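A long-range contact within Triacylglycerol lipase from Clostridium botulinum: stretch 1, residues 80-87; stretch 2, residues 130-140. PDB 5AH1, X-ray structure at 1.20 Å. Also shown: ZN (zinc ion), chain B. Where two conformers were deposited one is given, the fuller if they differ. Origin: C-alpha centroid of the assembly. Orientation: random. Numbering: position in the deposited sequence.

Stretch 1 (80-87) IVLVHGFM
Stretch 2 130-140: DRACELYAYIV

Arg 131 makes both hydrogen bonds that join the two stretches. Its NH2 donates to His 84 O at 2.9 Å, with an N-H...O angle of 134°. Its NH1 donates to Gly 85 O at 3.1 Å, with a straighter angle of 161°. Both carbonyl oxygens lie at the edge of the guanidinium, near its plane, where its N-H bonds point. The long side chain suits this place: it spans a gap of 9.9 Å between Gly 85 CA and Arg 131 CA. Its chi1 is m (-70°), chi2 t (165°), chi3 p (46°) and chi4 111°. NE, NH1 and NH2 also have hydrogen-bond partners elsewhere in the structure.

Gly 85 O accepts a second hydrogen bond, from His 84 ND1 at 2.9 Å and 160°. This bond helps hold the His 84 ring, whose NE2 is bonded elsewhere in the structure; chi1 is p (64°) and chi2 81°. His 84 CB points sideways, but the ring end comes nearer to the helix. His 84 CE1 lies 3.9 Å from Arg 131 NH1. Gly 85 has phi/psi of -96/-148. It has no side chain, and a CB would point away from the helix.

Stretch 1 is a strand from Ile 80 to Val 83, then a loop. Strand phi runs from -93 to -133 and psi from 112 to 139. His 84 is at -69/167, Phe 86 at -68/132 and Met 87 at 57/35. Stretch 2 is helical throughout, with phi mostly near -65 and psi near -40; Tyr 136 is at -53/-52, Ile 139 at -80/-53 and Val 140 at -75/-33. Leu 135 N donates to Arg 131 O at 2.8 Å, and Ile 139 N to Leu 135 O at 3.0 Å.

The chains run in opposite directions: Val 81 faces Ile 139, Val 83 faces Leu 135, and Gly 85 faces Arg 131. The CA to CA distances are 8.7 Å for Val 81 to Ile 139 and 8.3 Å for Val 83 to Leu 135. Every second residue of stretch 1, Val 81 and Val 83 in the strand and Gly 85 in the loop, thus meets every fourth residue of the helix.

Beyond the polar end the packing is apolar. Val 83 CG2 lies 4.0 Å from Leu 135 CD1, and Val 81 CG1 lies 4.4 Å from Ile 139 CD1. Both valines are t; Leu 135 is t, p and Ile 139 is m, t. All four are buried, and their CB atoms point toward the other stretch. Short branched valines suit the close spacing, while Leu 135 and Ile 139 reach across it. Leu 82 points away. The contact buries 254 Å² in total.

Asp 130 takes no part in it; its OD1 binds the zinc ion ZN at 1.9 Å.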

# COMPACT_ATOMS: atom_id res chain seq x y z
N ILE A 80 15.68 0.73 4.92
CA ILE A 80 14.35 0.81 4.32
C ILE A 80 13.54 -0.41 4.75
O ILE A 80 14.07 -1.52 4.81
CB ILE A 80 14.47 0.85 2.76
CG1 ILE A 80 15.05 2.20 2.32
CG2 ILE A 80 13.15 0.56 2.08
CD1 ILE A 80 15.59 2.21 0.90
N VAL A 81 12.27 -0.20 5.06
CA VAL A 81 11.31 -1.27 5.26
C VAL A 81 10.19 -1.07 4.23
O VAL A 81 9.52 -0.03 4.21
CB VAL A 81 10.76 -1.31 6.71
CG1 VAL A 81 9.65 -2.35 6.86
CG2 VAL A 81 11.88 -1.59 7.70
N LEU A 82 9.98 -2.09 3.41
CA LEU A 82 8.99 -2.10 2.34
C LEU A 82 7.67 -2.69 2.83
O LEU A 82 7.68 -3.73 3.49
CB LEU A 82 9.52 -2.96 1.19
CG LEU A 82 10.85 -2.53 0.56
CD1 LEU A 82 11.34 -3.60 -0.40
CD2 LEU A 82 10.71 -1.22 -0.18
N VAL A 83 6.56 -2.04 2.49
CA VAL A 83 5.24 -2.44 2.96
C VAL A 83 4.23 -2.47 1.80
O VAL A 83 3.89 -1.45 1.21
CB VAL A 83 4.75 -1.50 4.07
CG1 VAL A 83 3.40 -2.01 4.63
CG2 VAL A 83 5.79 -1.35 5.19
N HIS A 84 3.80 -3.69 1.47
CA HIS A 84 2.87 -3.94 0.38
C HIS A 84 1.47 -3.40 0.66
O HIS A 84 1.12 -3.04 1.79
CB HIS A 84 2.78 -5.45 0.15
CG HIS A 84 2.21 -6.20 1.31
ND1 HIS A 84 0.86 -6.27 1.54
CD2 HIS A 84 2.80 -6.88 2.33
CE1 HIS A 84 0.63 -6.98 2.64
NE2 HIS A 84 1.79 -7.36 3.14
N GLY A 85 0.68 -3.36 -0.41
CA GLY A 85 -0.70 -2.92 -0.34
C GLY A 85 -1.75 -4.00 -0.19
O GLY A 85 -1.55 -5.03 0.45
N PHE A 86 -2.90 -3.71 -0.78
CA PHE A 86 -4.06 -4.60 -0.76
C PHE A 86 -3.75 -5.85 -1.58
O PHE A 86 -3.22 -5.75 -2.69
CB PHE A 86 -5.23 -3.82 -1.36
CG PHE A 86 -6.55 -4.55 -1.40
CD1 PHE A 86 -7.22 -4.90 -0.25
CD2 PHE A 86 -7.15 -4.80 -2.60
CE1 PHE A 86 -8.44 -5.52 -0.30
CE2 PHE A 86 -8.37 -5.41 -2.65
CZ PHE A 86 -9.01 -5.77 -1.50
N MET A 87 -4.03 -7.02 -1.01
CA MET A 87 -3.79 -8.29 -1.69
C MET A 87 -2.32 -8.47 -2.11
O MET A 87 -2.03 -9.09 -3.14
CB MET A 87 -4.78 -8.50 -2.84
CG MET A 87 -6.17 -8.93 -2.32
SD MET A 87 -6.15 -10.62 -1.65
CE MET A 87 -6.15 -11.52 -3.17
N ASP A 130 -5.40 -2.57 11.72
CA ASP A 130 -4.93 -3.93 11.98
C ASP A 130 -3.56 -4.13 11.34
O ASP A 130 -2.65 -4.71 11.94
CB ASP A 130 -5.91 -4.98 11.45
CG ASP A 130 -7.25 -5.04 12.24
OD1 ASP A 130 -7.50 -4.22 13.15
OD2 ASP A 130 -8.05 -5.96 11.92
N ARG A 131 -3.41 -3.67 10.10
CA ARG A 131 -2.14 -3.76 9.40
C ARG A 131 -1.01 -3.01 10.08
O ARG A 131 0.12 -3.46 10.08
CB ARG A 131 -2.33 -3.32 7.95
CG ARG A 131 -3.17 -4.33 7.12
CD ARG A 131 -3.66 -3.74 5.82
NE ARG A 131 -2.63 -3.00 5.08
CZ ARG A 131 -2.09 -3.37 3.92
NH1 ARG A 131 -2.30 -4.58 3.39
NH2 ARG A 131 -1.26 -2.54 3.32
N ALA A 132 -1.31 -1.86 10.67
CA ALA A 132 -0.30 -1.11 11.41
C ALA A 132 0.16 -1.87 12.66
O ALA A 132 1.35 -1.89 12.97
CB ALA A 132 -0.80 0.27 11.76
N CYS A 133 -0.78 -2.48 13.38
CA CYS A 133 -0.43 -3.29 14.54
C CYS A 133 0.42 -4.48 14.12
O CYS A 133 1.36 -4.86 14.80
CB CYS A 133 -1.69 -3.77 15.25
SG CYS A 133 -2.71 -2.44 15.98
N GLU A 134 0.06 -5.09 12.99
CA GLU A 134 0.83 -6.20 12.45
C GLU A 134 2.22 -5.74 12.03
O GLU A 134 3.20 -6.44 12.27
CB GLU A 134 0.07 -6.84 11.29
CG GLU A 134 -1.23 -7.50 11.77
CD GLU A 134 -2.26 -7.68 10.68
OE1 GLU A 134 -1.97 -7.41 9.49
OE2 GLU A 134 -3.38 -8.12 11.01
N LEU A 135 2.31 -4.57 11.40
CA LEU A 135 3.59 -4.02 10.97
C LEU A 135 4.53 -3.76 12.16
O LEU A 135 5.73 -4.08 12.11
CB LEU A 135 3.35 -2.74 10.18
CG LEU A 135 4.58 -2.03 9.64
CD1 LEU A 135 5.43 -2.96 8.79
CD2 LEU A 135 4.14 -0.81 8.84
N TYR A 136 3.98 -3.19 13.23
CA TYR A 136 4.73 -3.01 14.47
C TYR A 136 5.35 -4.32 14.95
O TYR A 136 6.57 -4.40 15.16
CB TYR A 136 3.82 -2.39 15.54
CG TYR A 136 4.45 -2.31 16.90
CD1 TYR A 136 5.30 -1.27 17.24
CD2 TYR A 136 4.21 -3.29 17.84
CE1 TYR A 136 5.89 -1.22 18.49
CE2 TYR A 136 4.80 -3.26 19.08
CZ TYR A 136 5.65 -2.22 19.40
OH TYR A 136 6.23 -2.18 20.65
N ALA A 137 4.55 -5.36 15.05
CA ALA A 137 5.05 -6.65 15.52
C ALA A 137 6.02 -7.27 14.53
O ALA A 137 6.98 -7.94 14.93
CB ALA A 137 3.91 -7.59 15.79
N TYR A 138 5.77 -7.08 13.24
CA TYR A 138 6.64 -7.65 12.21
C TYR A 138 8.05 -7.08 12.32
O TYR A 138 9.04 -7.78 12.06
CB TYR A 138 6.08 -7.41 10.80
CG TYR A 138 6.61 -8.40 9.80
CD1 TYR A 138 7.82 -8.20 9.18
CD2 TYR A 138 5.94 -9.59 9.56
CE1 TYR A 138 8.34 -9.12 8.31
CE2 TYR A 138 6.46 -10.53 8.69
CZ TYR A 138 7.66 -10.29 8.07
OH TYR A 138 8.20 -11.23 7.22
N ILE A 139 8.13 -5.80 12.69
CA ILE A 139 9.42 -5.14 12.83
C ILE A 139 10.12 -5.46 14.15
O ILE A 139 11.28 -5.88 14.16
CB ILE A 139 9.25 -3.59 12.67
CG1 ILE A 139 8.80 -3.25 11.24
CG2 ILE A 139 10.54 -2.86 12.98
CD1 ILE A 139 8.34 -1.81 11.06
N VAL A 140 9.40 -5.24 15.25
CA VAL A 140 9.93 -5.38 16.60
C VAL A 140 10.07 -6.85 17.02
O VAL A 140 10.98 -7.22 17.77
CB VAL A 140 9.02 -4.62 17.60
CG1 VAL A 140 9.49 -4.82 19.03
CG2 VAL A 140 8.99 -3.14 17.26
ZN ZN B . -9.31 -4.48 13.80